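PDB 4NZJ: putative alpha-galactosidase from Bacteroides fragilis, which probably hydrolyses terminal, non-reducing alpha-D-galactose residues from alpha-galactosides such as galactose oligosaccharides, galactomannans and galactolipids. Local coordinates for residues Trp273-Asp278 and Gly314-Asp319; Lys218-Asn223 and Cys254-Arg259; Gly11-Asn16 and Leu75-Ala80; Pro34-Arg39 and Arg132-Ser137. All coordinates share one frame; numbering follows the deposited sequence.

Contact 1: residues Trp273-Asp278 and Gly314-Asp319; sequences WRVSGD and GWNDPD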
loop_
_atom_site.group_PDB
_atom_site.type_symbol
_atom_site.label_atom_id
_atom_site.label_comp_id
_atom_site.label_asym_id
_atom_site.label_seq_id
_atom_site.Cartn_x
_atom_site.Cartn_y
_atom_site.Cartn_z
ATOM N N TRP A 273 7.707 -7.575 1.110
ATOM C CA TRP A 273 9.148 -7.655 0.939
ATOM C C TRP A 273 9.562 -6.955 -0.344
ATOM O O TRP A 273 8.943 -7.124 -1.389
ATOM C CB TRP A 273 9.616 -9.114 0.907
ATOM C CG TRP A 273 8.761 -9.964 0.037
ATOM C CD1 TRP A 273 8.880 -10.147 -1.314
ATOM C CD2 TRP A 273 7.622 -10.722 0.448
ATOM N NE1 TRP A 273 7.888 -10.980 -1.766
ATOM C CE2 TRP A 273 7.100 -11.349 -0.705
ATOM C CE3 TRP A 273 6.991 -10.937 1.679
ATOM C CZ2 TRP A 273 5.981 -12.183 -0.659
ATOM C CZ3 TRP A 273 5.875 -11.763 1.724
ATOM C CH2 TRP A 273 5.384 -12.379 0.561
ATOM N N ARG A 274 10.617 -6.157 -0.250
ATOM C CA ARG A 274 11.151 -5.478 -1.413
ATOM C C ARG A 274 11.703 -6.501 -2.410
ATOM O O ARG A 274 12.426 -7.428 -2.035
ATOM C CB ARG A 274 12.209 -4.463 -0.980
ATOM C CG ARG A 274 11.612 -3.228 -0.303
ATOM C CD ARG A 274 11.109 -2.208 -1.318
ATOM N NE ARG A 274 12.244 -1.814 -2.134
ATOM C CZ ARG A 274 13.189 -0.946 -1.765
ATOM N NH1 ARG A 274 13.099 -0.264 -0.624
ATOM N NH2 ARG A 274 14.220 -0.743 -2.566
ATOM N N VAL A 275 11.345 -6.339 -3.679
ATOM C CA VAL A 275 11.796 -7.243 -4.735
ATOM C C VAL A 275 12.966 -6.685 -5.541
ATOM O O VAL A 275 13.519 -7.388 -6.379
ATOM C CB VAL A 275 10.656 -7.634 -5.711
ATOM C CG1 VAL A 275 9.550 -8.360 -4.964
ATOM C CG2 VAL A 275 10.110 -6.428 -6.464
ATOM N N SER A 276 13.355 -5.443 -5.261
ATOM C CA SER A 276 14.355 -4.751 -6.056
ATOM C C SER A 276 15.081 -3.683 -5.267
ATOM O O SER A 276 14.696 -3.342 -4.150
ATOM C CB SER A 276 13.681 -4.075 -7.250
ATOM O OG SER A 276 12.945 -2.920 -6.844
ATOM N N GLY A 277 16.117 -3.138 -5.893
ATOM C CA GLY A 277 16.753 -1.927 -5.407
ATOM C C GLY A 277 15.794 -0.754 -5.493
ATOM O O GLY A 277 14.691 -0.867 -6.047
ATOM N N ASP A 278 16.234 0.380 -4.964
ATOM C CA ASP A 278 15.382 1.549 -4.813
ATOM C C ASP A 278 14.889 2.090 -6.146
ATOM O O ASP A 278 15.636 2.140 -7.120
ATOM C CB ASP A 278 16.138 2.662 -4.079
ATOM C CG ASP A 278 16.451 2.318 -2.632
ATOM O OD1 ASP A 278 15.932 1.315 -2.094
ATOM O OD2 ASP A 278 17.228 3.084 -2.019
ATOM N N GLY A 314 0.984 -11.283 2.285
ATOM C CA GLY A 314 2.328 -11.484 1.762
ATOM C C GLY A 314 2.461 -10.891 0.380
ATOM O O GLY A 314 2.189 -11.566 -0.598
ATOM N N TRP A 315 2.892 -9.632 0.314
ATOM C CA TRP A 315 2.922 -8.870 -0.933
ATOM C C TRP A 315 4.334 -8.617 -1.454
ATOM O O TRP A 315 5.259 -8.341 -0.679
ATOM C CB TRP A 315 2.210 -7.526 -0.721
ATOM C CG TRP A 315 0.875 -7.689 -0.084
ATOM C CD1 TRP A 315 0.545 -7.423 1.215
ATOM C CD2 TRP A 315 -0.315 -8.197 -0.702
ATOM N NE1 TRP A 315 -0.782 -7.713 1.436
ATOM C CE2 TRP A 315 -1.329 -8.200 0.280
ATOM C CE3 TRP A 315 -0.624 -8.643 -1.989
ATOM C CZ2 TRP A 315 -2.631 -8.627 0.009
ATOM C CZ3 TRP A 315 -1.922 -9.075 -2.255
ATOM C CH2 TRP A 315 -2.906 -9.067 -1.255
ATOM N N ASN A 316 4.495 -8.709 -2.774
ATOM C CA ASN A 316 5.711 -8.235 -3.421
ATOM C C ASN A 316 5.697 -6.711 -3.398
ATOM O O ASN A 316 4.721 -6.092 -3.824
ATOM C CB ASN A 316 5.794 -8.705 -4.871
ATOM C CG ASN A 316 6.049 -10.198 -5.003
ATOM O OD1 ASN A 316 6.966 -10.747 -4.388
ATOM N ND2 ASN A 316 5.256 -10.860 -5.845
ATOM N N ASP A 317 6.786 -6.114 -2.927
ATOM C CA ASP A 317 6.880 -4.661 -2.775
ATOM C C ASP A 317 7.825 -4.086 -3.838
ATOM O O ASP A 317 9.037 -4.253 -3.744
ATOM C CB ASP A 317 7.363 -4.353 -1.357
ATOM C CG ASP A 317 7.483 -2.867 -1.059
ATOM O OD1 ASP A 317 7.150 -2.013 -1.916
ATOM O OD2 ASP A 317 7.935 -2.556 0.069
ATOM N N PRO A 318 7.274 -3.406 -4.859
ATOM C CA PRO A 318 8.086 -2.802 -5.911
ATOM C C PRO A 318 8.541 -1.370 -5.580
ATOM O O PRO A 318 8.913 -0.612 -6.482
ATOM C CB PRO A 318 7.137 -2.805 -7.110
ATOM C CG PRO A 318 5.783 -2.662 -6.509
ATOM C CD PRO A 318 5.836 -3.190 -5.101
ATOM N N ASP A 319 8.508 -1.026 -4.297
ATOM C CA ASP A 319 8.949 0.266 -3.776
ATOM C C ASP A 319 7.874 1.350 -3.977
ATOM O O ASP A 319 6.766 1.088 -4.464
ATOM C CB ASP A 319 10.337 0.673 -4.326
ATOM C CG ASP A 319 11.135 1.580 -3.360
ATOM O OD1 ASP A 319 10.602 1.986 -2.299
ATOM O OD2 ASP A 319 12.304 1.908 -3.679
HETATM O O HOH W 1 11.465 -3.189 -4.431
HETATM O O HOH W 2 10.750 0.719 0.699
#
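W273 meets G314, W315 and N316 with both its backbone and its indole. A chi1 of 45° sets CG between the backbone N and the carbonyl carbon and folds the ring back over the neighbouring strand. The carbonyl O of W315 consequently lies 3.5 Å above the ring plane, over its centre, while also accepting from W273 N. At the rim, NE1 donates to N316 OD1 at 2.8 Å, with the amide plane turned 84° from the ring. CH2 rests against G314 C at 3.3 Å.

W273 O then accepts from D317 N, and V275 N donates to D317 O. This is the parallel ladder of neighbouring strands 272-274 and 315-317 in the eight-stranded parallel sheet of the TIM barrel.

R274 emerges on the same face of that sheet as D317, and its chain bends at chi2 and chi3. The carboxylate of D319 stacks on one face of the guanidinium, the planes only 10° apart. Its OD2 is 3.5 Å from R274 NH2 and well out of the guanidinium plane, so the salt bridge acts through charge, while OD2 accepts a hydrogen bond from I279 N. A water accepts from R274 NE and donates to S276 OG and to D317 O, the last at 2.7 Å.

V275 presses CG1 against N316 OD1 at 3.6 Å. S276 O receives a further bond from R274 NH2. D278 OD1 lies in the guanidinium plane and takes NH2 on its anti lone pair at 2.7 Å, a nearly straight bond.

Contact 2: residues Lys218-Asn223 and Cys254-Arg259; sequences KYDYCN and CEWGQR
In W256, chi1 of -37° places CG beside the backbone N and sends the indole across to D220 and Y221; in Y221, CG anti to N (chi1 -156°) carries the phenol toward R259. CH2 of W256 lies 3.4 Å from Y221 C, and CZ2 lies 3.4 Å from D220 OD1. A water links D220 OD2 (2.8 Å, donating) and W256 NE1 (3.0 Å, accepting). OD2 is also bonded to Y184 OH and to a bound glycerol, to which K218 NZ, salt-bridged to D142, also hydrogen-bonds. C222 SG, in a disulfide with C192, meets the edge of the W256 six-membered ring, 3.7 Å from CZ2, a sulfur-aromatic contact.

Both segments start at the C-terminal ends of adjacent barrel strands, 216-220 and 250-254, where TIM-barrel enzymes have their active sites; C254 N donates to Y219 O as the strands part.

Beyond them, the guanidinium of R259 offers one face to Y221 CD2 at 3.7 Å, the two planes tilted by 55°. E255 fixes the guanidinium's rotation side-on: NE donates to OE1 at 2.7 Å in a salt bridge, and NH2 uses an in-plane lone pair of E255 O. Y221 CB also packs on E255 CB at 3.6 Å.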
loop_
_atom_site.group_PDB
_atom_site.type_symbol
_atom_site.label_atom_id
_atom_site.label_comp_id
_atom_site.label_asym_id
_atom_site.label_seq_id
_atom_site.Cartn_x
_atom_site.Cartn_y
_atom_site.Cartn_z
ATOM N N LYS A 218 9.504 -1.287 9.122
ATOM C CA LYS A 218 10.329 -1.495 7.943
ATOM C C LYS A 218 11.718 -1.882 8.435
ATOM O O LYS A 218 12.342 -1.135 9.192
ATOM C CB LYS A 218 10.391 -0.224 7.092
ATOM C CG LYS A 218 11.349 -0.324 5.914
ATOM C CD LYS A 218 11.401 0.965 5.113
ATOM C CE LYS A 218 12.626 1.002 4.206
ATOM N NZ LYS A 218 12.856 2.375 3.675
ATOM N N TYR A 219 12.204 -3.037 7.997
ATOM C CA TYR A 219 13.438 -3.602 8.528
ATOM C C TYR A 219 14.447 -3.787 7.400
ATOM O O TYR A 219 14.338 -4.699 6.581
ATOM C CB TYR A 219 13.134 -4.911 9.253
ATOM C CG TYR A 219 14.129 -5.320 10.325
ATOM C CD1 TYR A 219 14.610 -4.397 11.256
ATOM C CD2 TYR A 219 14.552 -6.646 10.442
ATOM C CE1 TYR A 219 15.498 -4.775 12.246
ATOM C CE2 TYR A 219 15.438 -7.034 11.438
ATOM C CZ TYR A 219 15.908 -6.094 12.340
ATOM O OH TYR A 219 16.785 -6.471 13.338
ATOM N N ASP A 220 15.419 -2.886 7.374
ATOM C CA ASP A 220 16.391 -2.760 6.296
ATOM C C ASP A 220 17.576 -3.694 6.536
ATOM O O ASP A 220 17.762 -4.200 7.646
ATOM C CB ASP A 220 16.868 -1.303 6.262
ATOM C CG ASP A 220 17.238 -0.820 4.882
ATOM O OD1 ASP A 220 17.519 -1.640 3.983
ATOM O OD2 ASP A 220 17.241 0.422 4.708
ATOM N N TYR A 221 18.378 -3.910 5.497
ATOM C CA TYR A 221 19.452 -4.894 5.557
ATOM C C TYR A 221 20.841 -4.304 5.316
ATOM O O TYR A 221 21.783 -5.041 5.019
ATOM C CB TYR A 221 19.173 -6.063 4.590
ATOM C CG TYR A 221 19.892 -7.319 5.012
ATOM C CD1 TYR A 221 19.588 -7.934 6.222
ATOM C CD2 TYR A 221 20.903 -7.872 4.229
ATOM C CE1 TYR A 221 20.258 -9.067 6.638
ATOM C CE2 TYR A 221 21.577 -9.002 4.640
ATOM C CZ TYR A 221 21.254 -9.595 5.846
ATOM O OH TYR A 221 21.932 -10.705 6.273
ATOM N N CYS A 222 21.000 -2.988 5.467
ATOM C CA CYS A 222 22.329 -2.382 5.346
ATOM C C CYS A 222 23.282 -2.897 6.416
ATOM O O CYS A 222 22.875 -3.170 7.550
ATOM C CB CYS A 222 22.262 -0.857 5.424
ATOM S SG CYS A 222 21.645 -0.091 3.912
ATOM N N ASN A 223 24.550 -3.035 6.042
ATOM C CA ASN A 223 25.618 -3.418 6.970
ATOM C C ASN A 223 25.513 -4.826 7.537
ATOM O O ASN A 223 26.201 -5.155 8.504
ATOM C CB ASN A 223 25.720 -2.398 8.112
ATOM C CG ASN A 223 25.957 -0.993 7.604
ATOM O OD1 ASN A 223 26.876 -0.763 6.823
ATOM N ND2 ASN A 223 25.122 -0.050 8.029
ATOM N N CYS A 254 13.072 -5.460 3.876
ATOM C CA CYS A 254 13.777 -4.654 2.893
ATOM C C CYS A 254 15.233 -5.092 2.758
ATOM O O CYS A 254 16.118 -4.575 3.447
ATOM C CB CYS A 254 13.680 -3.175 3.275
ATOM S SG CYS A 254 14.485 -2.061 2.117
ATOM N N GLU A 255 15.470 -6.068 1.882
ATOM C CA GLU A 255 16.831 -6.497 1.551
ATOM C C GLU A 255 17.063 -6.449 0.026
ATOM O O GLU A 255 17.952 -7.118 -0.509
ATOM C CB GLU A 255 17.178 -7.856 2.201
ATOM C CG GLU A 255 16.289 -9.045 1.846
ATOM C CD GLU A 255 16.412 -9.464 0.402
ATOM O OE1 GLU A 255 17.400 -10.153 0.052
ATOM O OE2 GLU A 255 15.526 -9.090 -0.396
ATOM N N TRP A 256 16.244 -5.635 -0.642
ATOM C CA TRP A 256 16.424 -5.213 -2.043
ATOM C C TRP A 256 16.313 -6.336 -3.070
ATOM O O TRP A 256 16.776 -6.188 -4.200
ATOM C CB TRP A 256 17.734 -4.450 -2.232
ATOM C CG TRP A 256 18.054 -3.595 -1.075
ATOM C CD1 TRP A 256 17.392 -2.475 -0.670
ATOM C CD2 TRP A 256 19.106 -3.809 -0.135
ATOM N NE1 TRP A 256 17.980 -1.969 0.471
ATOM C CE2 TRP A 256 19.036 -2.771 0.815
ATOM C CE3 TRP A 256 20.114 -4.774 -0.012
ATOM C CZ2 TRP A 256 19.935 -2.672 1.878
ATOM C CZ3 TRP A 256 21.004 -4.674 1.043
ATOM C CH2 TRP A 256 20.908 -3.629 1.974
ATOM N N GLY A 257 15.672 -7.435 -2.682
ATOM C CA GLY A 257 15.426 -8.551 -3.583
ATOM C C GLY A 257 16.637 -9.401 -3.910
ATOM O O GLY A 257 16.591 -10.196 -4.842
ATOM N N GLN A 258 17.714 -9.263 -3.150
ATOM C CA GLN A 258 18.973 -9.897 -3.518
ATOM C C GLN A 258 19.018 -11.390 -3.188
ATOM O O GLN A 258 19.743 -12.137 -3.839
ATOM C CB GLN A 258 20.139 -9.168 -2.859
ATOM C CG GLN A 258 20.209 -7.709 -3.292
ATOM C CD GLN A 258 21.524 -7.053 -2.951
ATOM O OE1 GLN A 258 22.219 -7.472 -2.034
ATOM N NE2 GLN A 258 21.877 -6.015 -3.702
ATOM N N ARG A 259 18.233 -11.810 -2.196
ATOM C CA ARG A 259 18.217 -13.201 -1.746
ATOM C C ARG A 259 16.883 -13.915 -2.027
ATOM O O ARG A 259 16.494 -14.820 -1.290
ATOM C CB ARG A 259 18.545 -13.247 -0.247
ATOM C CG ARG A 259 19.998 -12.924 0.088
ATOM C CD ARG A 259 20.130 -12.108 1.364
ATOM N NE ARG A 259 19.855 -10.702 1.095
ATOM C CZ ARG A 259 20.769 -9.756 0.890
ATOM N NH1 ARG A 259 22.071 -10.018 0.952
ATOM N NH2 ARG A 259 20.369 -8.520 0.619
HETATM O O HOH W 3 17.563 0.578 1.940
#

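Contact 3: residues Gly11-Asn16 and Leu75-Ala80; sequences GKPRIN and LKAENA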
loop_
_atom_site.group_PDB
_atom_site.type_symbol
_atom_site.label_atom_id
_atom_site.label_comp_id
_atom_site.label_asym_id
_atom_site.label_seq_id
_atom_site.Cartn_x
_atom_site.Cartn_y
_atom_site.Cartn_z
ATOM N N GLY A 11 -21.284 14.542 -3.293
ATOM C CA GLY A 11 -22.242 13.495 -3.604
ATOM C C GLY A 11 -22.642 12.663 -2.403
ATOM O O GLY A 11 -22.244 12.939 -1.265
ATOM N N LYS A 12 -23.448 11.641 -2.670
ATOM C CA LYS A 12 -23.893 10.715 -1.643
ATOM C C LYS A 12 -22.709 9.883 -1.158
ATOM O O LYS A 12 -21.693 9.787 -1.854
ATOM C CB LYS A 12 -25.012 9.812 -2.174
ATOM C CG LYS A 12 -24.597 8.820 -3.253
ATOM C CD LYS A 12 -25.773 7.954 -3.686
ATOM C CE LYS A 12 -26.049 6.834 -2.689
ATOM N NZ LYS A 12 -27.414 6.262 -2.852
ATOM N N PRO A 13 -22.832 9.276 0.034
ATOM C CA PRO A 13 -21.694 8.529 0.566
ATOM C C PRO A 13 -21.314 7.357 -0.322
ATOM O O PRO A 13 -22.175 6.779 -0.986
ATOM C CB PRO A 13 -22.199 8.020 1.923
ATOM C CG PRO A 13 -23.376 8.864 2.250
ATOM C CD PRO A 13 -23.996 9.196 0.930
ATOM N N ARG A 14 -20.027 7.038 -0.349
ATOM C CA ARG A 14 -19.526 5.846 -1.019
ATOM C C ARG A 14 -18.480 5.249 -0.090
ATOM O O ARG A 14 -17.404 5.823 0.084
ATOM C CB ARG A 14 -18.927 6.194 -2.396
ATOM C CG ARG A 14 -19.856 7.058 -3.246
ATOM C CD ARG A 14 -19.299 7.438 -4.609
ATOM N NE ARG A 14 -18.219 8.429 -4.584
ATOM C CZ ARG A 14 -18.352 9.728 -4.297
ATOM N NH1 ARG A 14 -19.523 10.251 -3.947
ATOM N NH2 ARG A 14 -17.281 10.514 -4.338
ATOM N N ILE A 15 -18.813 4.126 0.543
ATOM C CA ILE A 15 -17.862 3.433 1.413
ATOM C C ILE A 15 -16.874 2.688 0.521
ATOM O O ILE A 15 -17.265 1.832 -0.279
ATOM C CB ILE A 15 -18.550 2.453 2.384
ATOM C CG1 ILE A 15 -19.460 3.225 3.345
ATOM C CG2 ILE A 15 -17.513 1.646 3.162
ATOM C CD1 ILE A 15 -20.379 2.351 4.178
ATOM N N ASN A 16 -15.602 3.042 0.661
ATOM C CA ASN A 16 -14.553 2.551 -0.225
ATOM C C ASN A 16 -13.796 1.359 0.354
ATOM O O ASN A 16 -13.989 0.986 1.515
ATOM C CB ASN A 16 -13.589 3.698 -0.558
ATOM C CG ASN A 16 -14.283 4.861 -1.253
ATOM O OD1 ASN A 16 -15.060 4.658 -2.187
ATOM N ND2 ASN A 16 -14.005 6.085 -0.805
ATOM N N LEU A 75 -21.774 -2.016 7.359
ATOM C CA LEU A 75 -21.481 -0.611 7.615
ATOM C C LEU A 75 -22.439 0.274 6.849
ATOM O O LEU A 75 -22.836 -0.051 5.733
ATOM C CB LEU A 75 -20.060 -0.267 7.185
ATOM C CG LEU A 75 -18.936 -1.121 7.763
ATOM C CD1 LEU A 75 -17.609 -0.731 7.138
ATOM C CD2 LEU A 75 -18.898 -0.988 9.276
ATOM N N LYS A 76 -22.776 1.410 7.446
ATOM C CA LYS A 76 -23.648 2.391 6.824
ATOM C C LYS A 76 -23.061 3.786 7.014
ATOM O O LYS A 76 -22.640 4.145 8.110
ATOM C CB LYS A 76 -25.043 2.314 7.444
ATOM C CG LYS A 76 -26.085 3.183 6.770
ATOM C CD LYS A 76 -27.442 2.976 7.423
ATOM C CE LYS A 76 -28.521 3.799 6.743
ATOM N NZ LYS A 76 -29.768 3.861 7.557
ATOM N N ALA A 77 -23.007 4.552 5.929
ATOM C CA ALA A 77 -22.598 5.947 5.971
ATOM C C ALA A 77 -23.750 6.763 5.425
ATOM O O ALA A 77 -24.342 6.378 4.417
ATOM C CB ALA A 77 -21.351 6.158 5.132
ATOM N N GLU A 78 -24.065 7.874 6.094
ATOM C CA GLU A 78 -25.195 8.732 5.733
ATOM C C GLU A 78 -24.780 10.198 5.697
ATOM O O GLU A 78 -24.108 10.672 6.611
ATOM C CB GLU A 78 -26.319 8.602 6.767
ATOM C CG GLU A 78 -26.803 7.191 7.051
ATOM C CD GLU A 78 -27.796 7.147 8.200
ATOM O OE1 GLU A 78 -27.397 7.419 9.355
ATOM O OE2 GLU A 78 -28.982 6.843 7.951
ATOM N N ASN A 79 -25.197 10.914 4.657
ATOM C CA ASN A 79 -25.087 12.371 4.622
ATOM C C ASN A 79 -26.401 12.966 4.094
ATOM O O ASN A 79 -27.382 12.239 3.899
ATOM C CB ASN A 79 -23.855 12.832 3.819
ATOM C CG ASN A 79 -23.954 12.531 2.332
ATOM O OD1 ASN A 79 -25.029 12.264 1.802
ATOM N ND2 ASN A 79 -22.813 12.589 1.646
ATOM N N ALA A 80 -26.421 14.276 3.866
ATOM C CA ALA A 80 -27.626 14.965 3.393
ATOM C C ALA A 80 -28.164 14.441 2.052
ATOM O O ALA A 80 -29.354 14.589 1.766
ATOM C CB ALA A 80 -27.364 16.463 3.300
#
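P13 and I15 project from the chain 11-16 as two bumps, and the side chain of A77 fits between them. Its CB is 3.8 Å from P13 CB on one flank and 3.9 Å from I15 CG1 on the other, so a single methyl group fills the notch separating the two larger residues. I15 in turn reaches past A77 with its tip: CD1 settles 4.0 Å from L75 CB and lies close to the backbone, 3.8 Å from A77 N. The hollow it enters is therefore floored by peptide atoms and walled by the alternate side chains L75 and A77, which point to the same side of strand 69-79.

At the other end the proline ring wedges between A77 and N79. P13 CG leans on A77 O at 3.4 Å. P13 CD comes equally near the side-chain amide, 3.4 Å from N79 OD1. The N79 side chain (CG between its backbone N and carbonyl carbon, chi1 67°) hooks past that ring to G11. There ND2 donates to G11 O at 3.0 Å, on a lone pair, with 150° at the hydrogen.

The segments run nearly antiparallel, 166° between their end-to-end directions. Strand 14-15 belongs to the sheet containing 28-36, whereas 69-79 lies in the sheet with 82-92 and 42-46, and the contact joins these two layers of the Ig-like domain.

N79 OD1 accepts from L81 N and ND2 is also bonded to Q38 O, so the amide is anchored at both ends. The chemistry implies apolar, shape-dependent cohesion inside, with one directional polar tie at the margin.

Contact 4: residues Pro34-Arg39 and Arg132-Ser137; sequences PTSGQR and RDLGYS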
loop_
_atom_site.group_PDB
_atom_site.type_symbol
_atom_site.label_atom_id
_atom_site.label_comp_id
_atom_site.label_asym_id
_atom_site.label_seq_id
_atom_site.Cartn_x
_atom_site.Cartn_y
_atom_site.Cartn_z
ATOM N N PRO A 34 -13.077 4.251 5.163
ATOM C CA PRO A 34 -12.811 5.244 4.127
ATOM C C PRO A 34 -14.076 5.524 3.335
ATOM O O PRO A 34 -14.657 4.609 2.755
ATOM C CB PRO A 34 -11.736 4.574 3.252
ATOM C CG PRO A 34 -11.288 3.360 4.007
ATOM C CD PRO A 34 -12.490 2.950 4.801
ATOM N N THR A 35 -14.510 6.780 3.336
ATOM C CA THR A 35 -15.829 7.130 2.816
ATOM C C THR A 35 -15.810 8.423 2.008
ATOM O O THR A 35 -15.538 9.498 2.545
ATOM C CB THR A 35 -16.857 7.272 3.962
ATOM O OG1 THR A 35 -16.682 6.206 4.903
ATOM C CG2 THR A 35 -18.266 7.231 3.430
ATOM N N SER A 36 -16.103 8.314 0.715
ATOM C CA SER A 36 -16.262 9.491 -0.124
ATOM C C SER A 36 -17.650 10.081 0.088
ATOM O O SER A 36 -18.564 9.389 0.537
ATOM C CB SER A 36 -16.057 9.135 -1.597
ATOM O OG SER A 36 -14.762 8.619 -1.818
ATOM N N GLY A 37 -17.808 11.363 -0.227
ATOM C CA GLY A 37 -19.116 12.010 -0.176
ATOM C C GLY A 37 -19.082 13.322 0.570
ATOM O O GLY A 37 -18.146 13.600 1.325
ATOM N N GLN A 38 -20.114 14.137 0.376
ATOM C CA GLN A 38 -20.140 15.437 1.033
ATOM C C GLN A 38 -20.246 15.260 2.548
ATOM O O GLN A 38 -20.835 14.292 3.032
ATOM C CB GLN A 38 -21.258 16.330 0.480
ATOM C CG GLN A 38 -22.619 16.163 1.128
ATOM C CD GLN A 38 -23.552 17.310 0.787
ATOM O OE1 GLN A 38 -23.544 17.811 -0.336
ATOM N NE2 GLN A 38 -24.358 17.733 1.755
ATOM N N ARG A 39 -19.643 16.190 3.283
ATOM C CA ARG A 39 -19.753 16.239 4.736
ATOM C C ARG A 39 -20.797 17.289 5.128
ATOM O O ARG A 39 -21.092 18.184 4.334
ATOM C CB ARG A 39 -18.390 16.560 5.362
ATOM C CG ARG A 39 -17.584 15.337 5.773
ATOM C CD ARG A 39 -17.247 14.404 4.614
ATOM N NE ARG A 39 -16.467 13.264 5.089
ATOM C CZ ARG A 39 -16.154 12.183 4.374
ATOM N NH1 ARG A 39 -16.543 12.054 3.111
ATOM N NH2 ARG A 39 -15.436 11.219 4.935
ATOM N N ARG A 132 -7.067 9.702 3.083
ATOM C CA ARG A 132 -7.610 8.842 4.136
ATOM C C ARG A 132 -8.923 8.188 3.698
ATOM O O ARG A 132 -9.163 7.011 3.975
ATOM C CB ARG A 132 -7.796 9.601 5.447
ATOM C CG ARG A 132 -8.159 8.687 6.609
ATOM C CD ARG A 132 -8.390 9.427 7.919
ATOM N NE ARG A 132 -9.558 10.297 7.861
ATOM C CZ ARG A 132 -10.144 10.849 8.923
ATOM N NH1 ARG A 132 -9.679 10.629 10.148
ATOM N NH2 ARG A 132 -11.205 11.626 8.759
ATOM N N ASP A 133 -9.755 8.926 2.970
ATOM C CA ASP A 133 -11.044 8.383 2.531
ATOM C C ASP A 133 -10.972 7.426 1.351
ATOM O O ASP A 133 -11.976 6.801 1.008
ATOM C CB ASP A 133 -12.034 9.512 2.287
ATOM C CG ASP A 133 -12.504 10.102 3.576
ATOM O OD1 ASP A 133 -13.146 9.355 4.337
ATOM O OD2 ASP A 133 -12.187 11.276 3.860
ATOM N N LEU A 134 -9.791 7.296 0.750
ATOM C CA LEU A 134 -9.566 6.284 -0.278
ATOM C C LEU A 134 -8.757 5.093 0.235
ATOM O O LEU A 134 -8.414 4.205 -0.543
ATOM C CB LEU A 134 -8.912 6.899 -1.530
ATOM C CG LEU A 134 -9.878 7.392 -2.614
ATOM C CD1 LEU A 134 -10.705 6.256 -3.205
ATOM C CD2 LEU A 134 -10.779 8.486 -2.074
ATOM N N GLY A 135 -8.459 5.074 1.537
ATOM C CA GLY A 135 -7.863 3.900 2.182
ATOM C C GLY A 135 -6.411 4.029 2.609
ATOM O O GLY A 135 -5.865 3.113 3.226
ATOM N N TYR A 136 -5.777 5.156 2.293
ATOM C CA TYR A 136 -4.394 5.386 2.721
ATOM C C TYR A 136 -4.390 5.535 4.238
ATOM O O TYR A 136 -5.044 6.436 4.775
ATOM C CB TYR A 136 -3.812 6.627 2.048
ATOM C CG TYR A 136 -3.626 6.490 0.550
ATOM C CD1 TYR A 136 -2.439 6.002 0.015
ATOM C CD2 TYR A 136 -4.633 6.861 -0.338
ATOM C CE1 TYR A 136 -2.262 5.892 -1.352
ATOM C CE2 TYR A 136 -4.468 6.743 -1.706
ATOM C CZ TYR A 136 -3.281 6.258 -2.210
ATOM O OH TYR A 136 -3.119 6.146 -3.573
ATOM N N SER A 137 -3.696 4.630 4.925
ATOM C CA SER A 137 -3.760 4.580 6.394
ATOM C C SER A 137 -2.406 4.565 7.114
ATOM O O SER A 137 -2.337 4.946 8.291
ATOM C CB SER A 137 -4.600 3.374 6.833
ATOM O OG SER A 137 -4.023 2.148 6.407
#
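R39 and D133 approach tip to tip, their guanidinium and carboxylate planes 64° apart. NH2 of R39 lies 3.0 Å from D133 OD1, a salt bridge whose hydrogen bond is weak, bent to 127° at the hydrogen. The stronger grip on the guanidinium comes from its own segment. NH1 and NH2 converge end-on on T35 O, at 2.8 Å from NH1, and NH1 also donates to G37 O; both oxygens lie in the guanidinium plane, which holds the group flat and fixes its rotation.

D133 OD1 turns its anti lone pair to T35 N, 3.1 Å away and almost straight at 164°, and accepts a further bond from Y32 OH. T35 O and D133 OD1, both acceptors, are only 3.0 Å apart, and R39 NH2 bonded to each probably offsets their repulsion.

P34 packs its ring against the backbone of the partner loop: CB is 3.2 Å from D133 O, and CG is 3.9 Å from G135 CA. The same D133 O accepts from N16 ND2.

The arrangement is a domain interface, in which the end of strand 28-36 of the Ig-like domain docks on the helix-to-strand loop between helix 116-128 and strand 138-140 of the TIM barrel.

Contacts 1 and 2 occupy consecutive barrel strands, their centres 10 Å apart, and touch, with S276 O 3.8 Å from W256 CB. Both lie near the C-terminal strand ends: the side chain of D220 is about 3 Å from a glycerol and that of D278 about 5 Å from one, probably from the crystallisation liquor, though its position is consistent with a sugar-binding pocket. Contacts 3 and 4 lie across the chain's centre. Their centres are also 10 Å apart, and N16 joins them, its N 2.8 Å from P34 O, so contact 3 continues into contact 4 at the junction with the barrel. Contacts 1 and 4 have centres about 26 Å apart.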